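Local coordinates for SufC protein (Thermus thermophilus, PDB 2D2E), which probably binds and hydrolyses ATP as the cytoplasmic ABC-type ATPase of the Suf iron-sulfur cluster assembly machinery, at residues 148-153 / 180-185; 126-131 / 156-161; 46-51 / 55-60. All coordinates share one frame; numbering follows the deposited sequence.

Contact 1 (148-153 / 180-185); sequences EKKRNE and KVVARG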
ATOM      1  N   GLU A 148      13.517  -7.801  -5.084  1.00 36.35           N
ATOM      2  CA  GLU A 148      13.542  -8.754  -3.995  1.00 33.41           C
ATOM      3  C   GLU A 148      12.845  -8.282  -2.729  1.00 30.81           C
ATOM      4  O   GLU A 148      12.181  -9.064  -2.059  1.00 28.36           O
ATOM      5  CB  GLU A 148      14.989  -9.140  -3.684  1.00 33.56           C
ATOM      6  N   LYS A 149      13.012  -7.012  -2.378  1.00 28.15           N
ATOM      7  CA  LYS A 149      12.363  -6.489  -1.175  1.00 24.25           C
ATOM      8  C   LYS A 149      10.849  -6.484  -1.435  1.00 21.86           C
ATOM      9  O   LYS A 149      10.038  -6.771  -0.528  1.00 19.26           O
ATOM     10  CB  LYS A 149      12.852  -5.076  -0.864  1.00 25.05           C
ATOM     11  N   LYS A 150      10.471  -6.204  -2.681  1.00 22.26           N
ATOM     12  CA  LYS A 150       9.050  -6.188  -3.047  1.00 22.33           C
ATOM     13  C   LYS A 150       8.429  -7.581  -2.913  1.00 18.73           C
ATOM     14  O   LYS A 150       7.302  -7.713  -2.431  1.00 17.53           O
ATOM     15  CB  LYS A 150       8.870  -5.682  -4.483  1.00 23.43           C
ATOM     16  CG  LYS A 150       9.230  -4.197  -4.712  1.00 24.71           C
ATOM     17  CD  LYS A 150       8.187  -3.219  -4.132  1.00 24.02           C
ATOM     18  CE  LYS A 150       8.579  -1.773  -4.456  1.00 26.96           C
ATOM     19  NZ  LYS A 150       7.663  -0.754  -3.889  1.00 21.09           N
ATOM     20  N   ARG A 151       9.145  -8.619  -3.356  1.00 19.55           N
ATOM     21  CA  ARG A 151       8.619  -9.982  -3.253  1.00 20.33           C
ATOM     22  C   ARG A 151       8.332 -10.353  -1.808  1.00 17.49           C
ATOM     23  O   ARG A 151       7.318 -10.974  -1.512  1.00 16.72           O
ATOM     24  CB  ARG A 151       9.602 -11.000  -3.831  1.00 26.97           C
ATOM     25  CG  ARG A 151       9.625 -11.056  -5.346  1.00 31.76           C
ATOM     26  CD  ARG A 151      10.307 -12.334  -5.847  1.00 36.75           C
ATOM     27  NE  ARG A 151       9.548 -13.539  -5.499  1.00 43.60           N
ATOM     28  CZ  ARG A 151       9.829 -14.764  -5.947  1.00 47.36           C
ATOM     29  NH1 ARG A 151      10.856 -14.959  -6.764  1.00 46.98           N
ATOM     30  NH2 ARG A 151       9.080 -15.796  -5.582  1.00 45.69           N
ATOM     31  N   ASN A 152       9.248  -9.989  -0.911  1.00 18.62           N
ATOM     32  CA  ASN A 152       9.086 -10.278   0.504  1.00 19.34           C
ATOM     33  C   ASN A 152       7.877  -9.548   1.075  1.00 14.30           C
ATOM     34  O   ASN A 152       7.149 -10.095   1.895  1.00 16.90           O
ATOM     35  CB  ASN A 152      10.339  -9.861   1.282  1.00 25.42           C
ATOM     36  CG  ASN A 152      10.253 -10.219   2.754  1.00 41.27           C
ATOM     37  OD1 ASN A 152       9.346  -9.780   3.470  1.00 46.91           O
ATOM     38  ND2 ASN A 152      11.203 -11.026   3.216  1.00 43.20           N
ATOM     39  N   GLU A 153       7.672  -8.303   0.656  0.50 15.03           N
ATOM     40  CA  GLU A 153       6.533  -7.533   1.148  0.50 12.80           C
ATOM     41  C   GLU A 153       5.212  -8.123   0.647  0.50 13.40           C
ATOM     42  O   GLU A 153       4.210  -8.098   1.361  0.50 11.98           O
ATOM     43  CB  GLU A 153       6.629  -6.069   0.703  0.50 16.61           C
ATOM     44  CG  GLU A 153       7.852  -5.334   1.227  0.50 22.21           C
ATOM     45  CD  GLU A 153       7.828  -3.855   0.895  0.50 25.84           C
ATOM     46  OE1 GLU A 153       7.315  -3.491  -0.185  0.50 28.91           O
ATOM     47  OE2 GLU A 153       8.334  -3.060   1.713  0.50 30.62           O
ATOM     48  N   LYS A 180       5.017  -6.034 -11.699  1.00 11.53           N
ATOM     49  CA  LYS A 180       4.221  -7.239 -11.853  1.00 14.61           C
ATOM     50  C   LYS A 180       4.125  -8.054 -10.565  1.00 14.34           C
ATOM     51  O   LYS A 180       3.105  -8.688 -10.321  1.00 13.45           O
ATOM     52  CB  LYS A 180       4.751  -8.091 -13.021  1.00 15.39           C
ATOM     53  CG  LYS A 180       4.321  -7.515 -14.367  1.00 16.91           C
ATOM     54  CD  LYS A 180       4.577  -8.474 -15.519  1.00 22.03           C
ATOM     55  CE  LYS A 180       3.921  -7.961 -16.790  1.00 26.54           C
ATOM     56  NZ  LYS A 180       4.270  -8.806 -17.959  1.00 30.46           N
ATOM     57  N   VAL A 181       5.179  -8.041  -9.757  1.00 14.05           N
ATOM     58  CA  VAL A 181       5.160  -8.766  -8.486  1.00 14.71           C
ATOM     59  C   VAL A 181       4.083  -8.157  -7.589  1.00 14.20           C
ATOM     60  O   VAL A 181       3.306  -8.870  -6.935  1.00 14.31           O
ATOM     61  CB  VAL A 181       6.508  -8.668  -7.768  1.00 15.76           C
ATOM     62  CG1 VAL A 181       6.327  -8.969  -6.289  1.00 23.29           C
ATOM     63  CG2 VAL A 181       7.494  -9.652  -8.389  1.00 22.25           C
ATOM     64  N   VAL A 182       4.056  -6.830  -7.518  1.00 12.57           N
ATOM     65  CA  VAL A 182       3.044  -6.190  -6.695  1.00 11.48           C
ATOM     66  C   VAL A 182       1.645  -6.457  -7.265  1.00 12.29           C
ATOM     67  O   VAL A 182       0.709  -6.711  -6.520  1.00 11.03           O
ATOM     68  CB  VAL A 182       3.346  -4.679  -6.559  1.00 13.18           C
ATOM     69  CG1 VAL A 182       2.231  -3.961  -5.782  1.00 13.45           C
ATOM     70  CG2 VAL A 182       4.660  -4.516  -5.803  1.00 13.78           C
ATOM     71  N   ALA A 183       1.486  -6.393  -8.586  1.00 11.37           N
ATOM     72  CA  ALA A 183       0.166  -6.651  -9.170  1.00 10.56           C
ATOM     73  C   ALA A 183      -0.305  -8.063  -8.854  1.00 10.76           C
ATOM     74  O   ALA A 183      -1.479  -8.279  -8.579  1.00 14.49           O
ATOM     75  CB  ALA A 183       0.207  -6.437 -10.684  1.00 13.58           C
ATOM     76  N   ARG A 184       0.604  -9.031  -8.902  1.00 11.86           N
ATOM     77  CA  ARG A 184       0.215 -10.414  -8.617  1.00 13.93           C
ATOM     78  C   ARG A 184      -0.354 -10.489  -7.214  1.00 13.99           C
ATOM     79  O   ARG A 184      -1.396 -11.109  -6.985  1.00 13.17           O
ATOM     80  CB  ARG A 184       1.416 -11.349  -8.739  1.00 17.44           C
ATOM     81  CG  ARG A 184       1.084 -12.794  -8.367  1.00 24.40           C
ATOM     82  CD  ARG A 184       2.174 -13.748  -8.819  1.00 33.06           C
ATOM     83  NE  ARG A 184       2.341 -13.716 -10.270  1.00 42.09           N
ATOM     84  CZ  ARG A 184       2.924 -14.680 -10.977  1.00 41.00           C
ATOM     85  NH1 ARG A 184       3.398 -15.764 -10.372  1.00 41.73           N
ATOM     86  NH2 ARG A 184       3.032 -14.561 -12.293  1.00 46.39           N
ATOM     87  N   GLY A 185       0.313  -9.814  -6.280  1.00 12.32           N
ATOM     88  CA  GLY A 185      -0.159  -9.816  -4.907  1.00 11.40           C
ATOM     89  C   GLY A 185      -1.487  -9.087  -4.741  1.00 13.41           C
ATOM     90  O   GLY A 185      -2.415  -9.603  -4.119  1.00 12.00           O
TER
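With CG1 of Val181 anti to the backbone N (chi1 160°) and CG2 beside that N, both methyls of the valine meet Arg151 across the gap between two helices. CG1 packs against the backbone, 3.9 Å from Arg151 CA, while CG2 comes within 4.0 Å of Arg151 CG, and the two side chains cross at about a right angle. The arginine then bends at chi3 (66°) and carries its guanidinium group on to Trp131 and Tyr135, each a cation-pi partner, leaving only its aliphatic base and backbone to the valine. Helices 148-160 and 176-189 run almost parallel here, with 6° between the segment axes and a closest approach of 9.3 Å. Helix 148-160 starts at the end of what is, by sequence, probably the ABC signature motif, and strand 164-168, an outer strand of the mixed sheet whose sequence is consistent with Walker B, lies between the two helices in the chain of this P-loop NTPase fold. Next to the Arg151-Val181 pair, Lys150 CD rests 4.1 Å from Val182 CG2. The lysine chain sets out toward helix 176-189, bends at chi2 and runs extended to NZ, which forms salt bridges with Glu169 and Asp171.

Contact 2 (126-131 / 156-161); sequences LELLDW and QLLVLE
Leu158 spreads its two methyls over neighbouring leucines of helix 115-129: CD2 lies 3.9 Å from Leu128 CD1, and CD1 points at the branched end of Leu129. The first pair meets at a slant; in the second the side chains reach toward each other tip to tip, though Leu158 has a second conformer and the modelled approach to Leu129 is too close to be trusted in detail. Leu128 and Leu129 both hold CG anti to the carbonyl carbon (chi1 -72° and -64°), and their CB atoms point toward helix 148-160. Directly beyond this pair, helix 115-129 ends in a Schellman motif. Asp130, with positive phi, is the C-prime residue; Trp131 N bonds to Leu126 O at 3.0 Å, and Asp130 N makes a weak bond to Glu127 O. The turn brings the Trp131 ring back over its own helix end, where Leu129 CB sits 3.7 Å above one face, offset toward the rim. Helix 176-189 joins both partners, Ala188 touching Leu128 and Met189 touching Leu158, while Arg184 NH1 donates a hydrogen bond to Leu129 O at the helix terminus.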
ATOM      1  N   LEU A 126       1.286 -19.153  -1.239  1.00 18.87           N
ATOM      2  CA  LEU A 126       2.110 -19.577  -2.368  1.00 20.28           C
ATOM      3  C   LEU A 126       1.243 -20.040  -3.538  1.00 15.90           C
ATOM      4  O   LEU A 126       1.564 -19.778  -4.688  1.00 22.30           O
ATOM      5  CB  LEU A 126       3.049 -20.708  -1.947  1.00 18.99           C
ATOM      6  CG  LEU A 126       4.153 -20.322  -0.961  1.00 23.37           C
ATOM      7  CD1 LEU A 126       4.874 -21.588  -0.502  1.00 23.12           C
ATOM      8  CD2 LEU A 126       5.113 -19.326  -1.591  1.00 21.86           C
ATOM      9  N   GLU A 127       0.144 -20.726  -3.242  1.00 20.83           N
ATOM     10  CA  GLU A 127      -0.757 -21.194  -4.298  1.00 21.17           C
ATOM     11  C   GLU A 127      -1.366 -20.008  -5.052  1.00 23.85           C
ATOM     12  O   GLU A 127      -1.421 -19.991  -6.284  1.00 23.39           O
ATOM     13  CB  GLU A 127      -1.885 -22.022  -3.697  1.00 24.86           C
ATOM     14  CG  GLU A 127      -1.464 -23.397  -3.234  1.00 32.37           C
ATOM     15  CD  GLU A 127      -2.575 -24.110  -2.478  1.00 38.04           C
ATOM     16  OE1 GLU A 127      -3.760 -23.885  -2.804  1.00 42.90           O
ATOM     17  OE2 GLU A 127      -2.258 -24.903  -1.567  1.00 45.55           O
ATOM     18  N   LEU A 128      -1.818 -19.012  -4.302  1.00 21.36           N
ATOM     19  CA  LEU A 128      -2.427 -17.841  -4.913  1.00 25.51           C
ATOM     20  C   LEU A 128      -1.430 -17.073  -5.777  1.00 26.45           C
ATOM     21  O   LEU A 128      -1.793 -16.527  -6.818  1.00 26.38           O
ATOM     22  CB  LEU A 128      -2.990 -16.919  -3.833  1.00 20.76           C
ATOM     23  CG  LEU A 128      -4.253 -17.403  -3.120  1.00 28.29           C
ATOM     24  CD1 LEU A 128      -4.621 -16.437  -2.015  1.00 28.09           C
ATOM     25  CD2 LEU A 128      -5.398 -17.519  -4.125  1.00 35.32           C
ATOM     26  N   LEU A 129      -0.175 -17.027  -5.341  1.00 20.69           N
ATOM     27  CA  LEU A 129       0.876 -16.324  -6.068  1.00 18.35           C
ATOM     28  C   LEU A 129       1.548 -17.212  -7.109  1.00 21.61           C
ATOM     29  O   LEU A 129       2.339 -16.737  -7.919  1.00 22.46           O
ATOM     30  CB  LEU A 129       1.942 -15.843  -5.094  1.00 18.41           C
ATOM     31  CG  LEU A 129       1.495 -14.811  -4.070  1.00 17.03           C
ATOM     32  CD1 LEU A 129       2.611 -14.570  -3.053  1.00 16.69           C
ATOM     33  CD2 LEU A 129       1.125 -13.518  -4.798  1.00 17.56           C
ATOM     34  N   ASP A 130       1.224 -18.504  -7.078  1.00 22.69           N
ATOM     35  CA  ASP A 130       1.835 -19.477  -7.972  1.00 25.87           C
ATOM     36  C   ASP A 130       3.361 -19.413  -7.824  1.00 25.99           C
ATOM     37  O   ASP A 130       4.093 -19.340  -8.819  1.00 26.05           O
ATOM     38  CB  ASP A 130       1.449 -19.216  -9.433  1.00 30.37           C
ATOM     39  CG  ASP A 130       1.977 -20.297 -10.374  1.00 37.69           C
ATOM     40  OD1 ASP A 130       2.162 -20.009 -11.577  1.00 33.74           O
ATOM     41  OD2 ASP A 130       2.200 -21.439  -9.909  1.00 34.71           O
ATOM     42  N   TRP A 131       3.831 -19.420  -6.570  1.00 22.94           N
ATOM     43  CA  TRP A 131       5.266 -19.384  -6.249  1.00 23.57           C
ATOM     44  C   TRP A 131       5.671 -20.722  -5.627  1.00 21.93           C
ATOM     45  O   TRP A 131       4.845 -21.388  -5.000  1.00 24.12           O
ATOM     46  CB  TRP A 131       5.588 -18.265  -5.244  1.00 24.55           C
ATOM     47  CG  TRP A 131       5.531 -16.879  -5.807  1.00 25.42           C
ATOM     48  CD1 TRP A 131       5.173 -16.523  -7.076  1.00 29.43           C
ATOM     49  CD2 TRP A 131       5.788 -15.656  -5.104  1.00 27.70           C
ATOM     50  NE1 TRP A 131       5.190 -15.157  -7.206  1.00 24.98           N
ATOM     51  CE2 TRP A 131       5.570 -14.598  -6.014  1.00 27.82           C
ATOM     52  CE3 TRP A 131       6.197 -15.353  -3.798  1.00 28.38           C
ATOM     53  CZ2 TRP A 131       5.722 -13.252  -5.655  1.00 27.86           C
ATOM     54  CZ3 TRP A 131       6.351 -14.006  -3.443  1.00 28.48           C
ATOM     55  CH2 TRP A 131       6.119 -12.979  -4.370  1.00 25.39           C
ATOM     56  N   GLN A 156       4.222 -11.038   2.630  1.00 14.01           N
ATOM     57  CA  GLN A 156       3.654 -10.585   3.901  1.00 13.86           C
ATOM     58  C   GLN A 156       2.208 -10.128   3.672  1.00 12.43           C
ATOM     59  O   GLN A 156       1.332 -10.349   4.507  1.00 12.37           O
ATOM     60  CB  GLN A 156       4.437  -9.409   4.485  1.00 15.36           C
ATOM     61  CG  GLN A 156       5.799  -9.784   4.969  1.00 14.94           C
ATOM     62  CD  GLN A 156       6.467  -8.618   5.647  1.00 14.31           C
ATOM     63  OE1 GLN A 156       5.961  -8.095   6.647  1.00 17.64           O
ATOM     64  NE2 GLN A 156       7.591  -8.187   5.097  1.00 20.19           N
ATOM     65  N   LEU A 157       1.963  -9.463   2.549  1.00 12.43           N
ATOM     66  CA  LEU A 157       0.606  -8.994   2.244  1.00 14.57           C
ATOM     67  C   LEU A 157      -0.405 -10.135   2.277  1.00 16.04           C
ATOM     68  O   LEU A 157      -1.474 -10.009   2.867  1.00 15.58           O
ATOM     69  CB  LEU A 157       0.552  -8.335   0.852  1.00 13.48           C
ATOM     70  CG  LEU A 157      -0.824  -7.828   0.384  1.00 12.67           C
ATOM     71  CD1 LEU A 157      -1.236  -6.563   1.179  1.00 13.99           C
ATOM     72  CD2 LEU A 157      -0.764  -7.497  -1.111  1.00 14.68           C
ATOM     73  N   LEU A 158      -0.071 -11.248   1.630  0.50 12.84           N
ATOM     74  CA  LEU A 158      -0.979 -12.391   1.595  0.50 13.96           C
ATOM     75  C   LEU A 158      -1.087 -13.132   2.926  0.50 18.29           C
ATOM     76  O   LEU A 158      -2.174 -13.566   3.316  0.50 22.59           O
ATOM     77  CB  LEU A 158      -0.548 -13.373   0.502  0.50 14.75           C
ATOM     78  CG  LEU A 158      -1.134 -13.124  -0.892  0.50 18.59           C
ATOM     79  CD1 LEU A 158      -0.505 -14.071  -1.864  0.50 15.27           C
ATOM     80  CD2 LEU A 158      -2.632 -13.334  -0.888  0.50 24.20           C
ATOM     81  N   VAL A 159       0.033 -13.277   3.622  1.00 15.19           N
ATOM     82  CA  VAL A 159       0.034 -13.993   4.898  1.00 16.39           C
ATOM     83  C   VAL A 159      -0.583 -13.248   6.081  1.00 18.20           C
ATOM     84  O   VAL A 159      -1.293 -13.851   6.908  1.00 18.83           O
ATOM     85  CB  VAL A 159       1.483 -14.436   5.248  1.00 18.05           C
ATOM     86  CG1 VAL A 159       1.546 -15.053   6.638  1.00 22.87           C
ATOM     87  CG2 VAL A 159       1.970 -15.469   4.202  1.00 16.52           C
ATOM     88  N   LEU A 160      -0.328 -11.945   6.158  0.50 15.54           N
ATOM     89  CA  LEU A 160      -0.849 -11.126   7.250  0.50 15.06           C
ATOM     90  C   LEU A 160      -2.332 -10.794   7.111  0.50 17.34           C
ATOM     91  O   LEU A 160      -2.962 -10.362   8.074  0.50 19.79           O
ATOM     92  CB  LEU A 160      -0.041  -9.834   7.383  0.50 12.81           C
ATOM     93  CG  LEU A 160       1.407 -10.014   7.860  0.50 15.68           C
ATOM     94  CD1 LEU A 160       2.096  -8.660   7.948  0.50 19.41           C
ATOM     95  CD2 LEU A 160       1.421 -10.699   9.213  0.50 13.58           C
ATOM     96  N   GLU A 161      -2.882 -10.992   5.919  1.00 19.51           N
ATOM     97  CA  GLU A 161      -4.304 -10.730   5.682  1.00 20.62           C
ATOM     98  C   GLU A 161      -4.860  -9.388   6.158  1.00 16.08           C
ATOM     99  O   GLU A 161      -5.809  -9.337   6.928  1.00 17.35           O
ATOM    100  CB  GLU A 161      -5.141 -11.841   6.324  1.00 29.63           C
ATOM    101  CG  GLU A 161      -4.940 -13.217   5.742  1.00 44.19           C
ATOM    102  CD  GLU A 161      -6.011 -14.179   6.205  1.00 50.36           C
ATOM    103  OE1 GLU A 161      -6.144 -14.369   7.434  1.00 55.11           O
ATOM    104  OE2 GLU A 161      -6.718 -14.733   5.337  1.00 51.01           O
TER

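Contact 3 (46-51 / 55-60); sequences GKILAG and YTVERG
Helix 42-50 ends just before Gly51, and after a short connection the chain runs out through Tyr55 into strand 56-58, so that the closest pair of CA atoms, Ile48 and Tyr55, is 6.9 Å apart. Gly51 has positive phi (104°) and is the C-prime residue of a Schellman motif, with Asp52 N bonded to Lys47 O and a weak bond from Gly51 N to Ile48 O. Further on, Glu58 and Arg59 both face Trp10 in a classic beta bulge, where the chain turns a corner. Between these features Tyr55 lays its side chain against Lys47 and Ile48 near the helix end. Ile48 crosses it at about a right angle, with CG1 3.8 Å from Tyr55 CG; the ring meets this carbon obliquely. Further along the ring, Lys47 runs past with its chain extended beyond CG, bringing CD to 3.7 Å from Tyr55 OH and CB to 4.0 Å from Tyr55 CE1. The other branch of Ile48, CG2 anti to the backbone N, reaches Val57 CG2 at 4.2 Å, so one isoleucine serves two residues. Ala11 and Leu19, on strands 3-13 and 16-27, also touch Ile48. The helix begins at the end of the P-loop; its Lys42, Ser43 and Thr44 bind ADP in this protein, though none is bound here, and the Tyr55 and Thr44 side chains are about 3 Å apart at their nearest atoms. No hydrogen bond joins the segments; helix and antiparallel sheet meet by van der Waals packing, so the junction depends on fit of shape, not on directional bonds.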
ATOM      1  N   GLY A  46       0.857   8.666   1.701  1.00 12.96           N
ATOM      2  CA  GLY A  46       1.160   7.302   2.079  1.00 12.23           C
ATOM      3  C   GLY A  46       1.940   7.229   3.384  1.00 15.37           C
ATOM      4  O   GLY A  46       1.694   6.350   4.183  1.00 14.51           O
ATOM      5  N   LYS A  47       2.874   8.148   3.610  1.00 12.98           N
ATOM      6  CA  LYS A  47       3.663   8.096   4.834  1.00 15.22           C
ATOM      7  C   LYS A  47       2.818   8.443   6.049  1.00 14.97           C
ATOM      8  O   LYS A  47       3.003   7.859   7.128  1.00 16.84           O
ATOM      9  CB  LYS A  47       4.850   9.046   4.723  1.00 17.27           C
ATOM     10  CG  LYS A  47       5.865   8.612   3.687  1.00 18.78           C
ATOM     11  CD  LYS A  47       6.973   9.650   3.537  1.00 22.23           C
ATOM     12  CE  LYS A  47       7.989   9.205   2.491  1.00 31.41           C
ATOM     13  NZ  LYS A  47       9.085  10.198   2.295  1.00 34.77           N
ATOM     14  N   ILE A  48       1.899   9.390   5.873  1.00 15.39           N
ATOM     15  CA  ILE A  48       1.012   9.799   6.952  1.00 15.04           C
ATOM     16  C   ILE A  48       0.065   8.651   7.266  1.00 16.33           C
ATOM     17  O   ILE A  48      -0.252   8.412   8.427  1.00 15.63           O
ATOM     18  CB  ILE A  48       0.250  11.069   6.567  1.00 14.83           C
ATOM     19  CG1 ILE A  48       1.246  12.234   6.526  1.00 13.25           C
ATOM     20  CG2 ILE A  48      -0.896  11.341   7.551  1.00 18.29           C
ATOM     21  CD1 ILE A  48       0.650  13.558   6.134  1.00 18.31           C
ATOM     22  N   LEU A  49      -0.381   7.926   6.238  1.00 14.52           N
ATOM     23  CA  LEU A  49      -1.261   6.766   6.490  1.00 16.23           C
ATOM     24  C   LEU A  49      -0.521   5.717   7.306  1.00 18.30           C
ATOM     25  O   LEU A  49      -1.114   5.030   8.128  1.00 23.27           O
ATOM     26  CB  LEU A  49      -1.728   6.128   5.177  1.00 16.20           C
ATOM     27  CG  LEU A  49      -2.923   6.854   4.566  1.00 14.63           C
ATOM     28  CD1 LEU A  49      -2.965   6.596   3.051  1.00 14.26           C
ATOM     29  CD2 LEU A  49      -4.216   6.395   5.262  1.00 20.43           C
ATOM     30  N   ALA A  50       0.774   5.595   7.063  1.00 16.48           N
ATOM     31  CA  ALA A  50       1.602   4.630   7.775  1.00 21.71           C
ATOM     32  C   ALA A  50       1.814   5.067   9.219  1.00 24.31           C
ATOM     33  O   ALA A  50       2.026   4.236  10.100  1.00 25.38           O
ATOM     34  CB  ALA A  50       2.939   4.486   7.082  1.00 18.36           C
ATOM     35  N   GLY A  51       1.742   6.371   9.451  1.00 20.36           N
ATOM     36  CA  GLY A  51       1.948   6.892  10.792  1.00 18.82           C
ATOM     37  C   GLY A  51       3.307   7.548  10.998  1.00 23.60           C
ATOM     38  O   GLY A  51       3.763   7.672  12.131  1.00 21.64           O
ATOM     39  N   TYR A  55       5.594  14.046  10.316  1.00 27.82           N
ATOM     40  CA  TYR A  55       4.549  14.940   9.834  1.00 26.65           C
ATOM     41  C   TYR A  55       3.620  15.441  10.916  1.00 25.51           C
ATOM     42  O   TYR A  55       3.371  14.756  11.905  1.00 31.55           O
ATOM     43  CB  TYR A  55       3.680  14.231   8.766  1.00 22.22           C
ATOM     44  CG  TYR A  55       4.495  13.968   7.515  1.00 26.02           C
ATOM     45  CD1 TYR A  55       5.230  12.797   7.386  1.00 27.46           C
ATOM     46  CD2 TYR A  55       4.586  14.921   6.504  1.00 24.46           C
ATOM     47  CE1 TYR A  55       6.042  12.579   6.287  1.00 27.80           C
ATOM     48  CE2 TYR A  55       5.409  14.714   5.392  1.00 27.91           C
ATOM     49  CZ  TYR A  55       6.131  13.541   5.301  1.00 23.44           C
ATOM     50  OH  TYR A  55       6.945  13.311   4.212  1.00 32.53           O
ATOM     51  N   THR A  56       3.093  16.636  10.705  1.00 26.77           N
ATOM     52  CA  THR A  56       2.164  17.244  11.640  1.00 26.64           C
ATOM     53  C   THR A  56       0.801  17.360  10.964  1.00 23.68           C
ATOM     54  O   THR A  56       0.679  17.997   9.926  1.00 26.37           O
ATOM     55  CB  THR A  56       2.629  18.664  12.044  1.00 28.86           C
ATOM     56  OG1 THR A  56       3.941  18.594  12.618  1.00 33.36           O
ATOM     57  CG2 THR A  56       1.668  19.273  13.053  1.00 35.87           C
ATOM     58  N   VAL A  57      -0.228  16.737  11.535  1.00 21.45           N
ATOM     59  CA  VAL A  57      -1.556  16.843  10.943  1.00 23.63           C
ATOM     60  C   VAL A  57      -2.254  18.059  11.562  1.00 25.20           C
ATOM     61  O   VAL A  57      -2.397  18.159  12.777  1.00 31.75           O
ATOM     62  CB  VAL A  57      -2.377  15.538  11.159  1.00 21.60           C
ATOM     63  CG1 VAL A  57      -3.827  15.749  10.708  1.00 27.55           C
ATOM     64  CG2 VAL A  57      -1.715  14.383  10.389  1.00 24.75           C
ATOM     65  N   GLU A  58      -2.665  18.985  10.707  1.00 24.55           N
ATOM     66  CA  GLU A  58      -3.308  20.226  11.128  1.00 29.61           C
ATOM     67  C   GLU A  58      -4.819  20.128  11.240  1.00 29.70           C
ATOM     68  O   GLU A  58      -5.440  20.773  12.086  1.00 27.91           O
ATOM     69  CB  GLU A  58      -2.974  21.317  10.120  1.00 27.71           C
ATOM     70  CG  GLU A  58      -1.493  21.420   9.817  1.00 36.35           C
ATOM     71  CD  GLU A  58      -0.843  22.563  10.549  1.00 39.76           C
ATOM     72  OE1 GLU A  58      -1.262  22.848  11.694  1.00 49.28           O
ATOM     73  OE2 GLU A  58       0.086  23.174   9.986  1.00 39.46           O
ATOM     74  N   ARG A  59      -5.414  19.328  10.369  1.00 24.34           N
ATOM     75  CA  ARG A  59      -6.852  19.187  10.357  1.00 24.48           C
ATOM     76  C   ARG A  59      -7.173  17.883   9.630  1.00 26.05           C
ATOM     77  O   ARG A  59      -6.318  17.355   8.907  1.00 23.53           O
ATOM     78  CB  ARG A  59      -7.463  20.379   9.611  1.00 20.05           C
ATOM     79  CG  ARG A  59      -8.953  20.271   9.403  1.00 29.07           C
ATOM     80  CD  ARG A  59      -9.480  21.333   8.444  1.00 35.46           C
ATOM     81  NE  ARG A  59      -9.570  22.650   9.058  1.00 45.60           N
ATOM     82  CZ  ARG A  59     -10.617  23.456   8.928  1.00 49.77           C
ATOM     83  NH1 ARG A  59     -11.666  23.074   8.207  1.00 52.48           N
ATOM     84  NH2 ARG A  59     -10.614  24.645   9.516  1.00 49.65           N
ATOM     85  N   GLY A  60      -8.376  17.354   9.853  1.00 21.94           N
ATOM     86  CA  GLY A  60      -8.779  16.128   9.175  1.00 20.47           C
ATOM     87  C   GLY A  60      -8.781  14.844   9.976  1.00 20.18           C
ATOM     88  O   GLY A  60      -8.402  14.804  11.147  1.00 22.34           O
TER

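How the contacts relate
Contacts 1 and 2 share helix 148-160, use it about two turns apart, and touch: Gly185 CA packs at 3.9 Å from Leu129 CD2. Contact 3 stands apart, its centre about 25 Å from that of contact 1 and about 29 Å from that of contact 2, on the opposite side of the chain's centre, where the helix after the P-loop meets the antiparallel sheet. Contact 2 is the most buried, though Leu128 sits at its exposed margin, and is made by leucines alone. Contacts 1 and 3 are partly buried and mix branched aliphatic residues with the methylenes of long basic side chains; contact 3 alone brings in an aromatic ring.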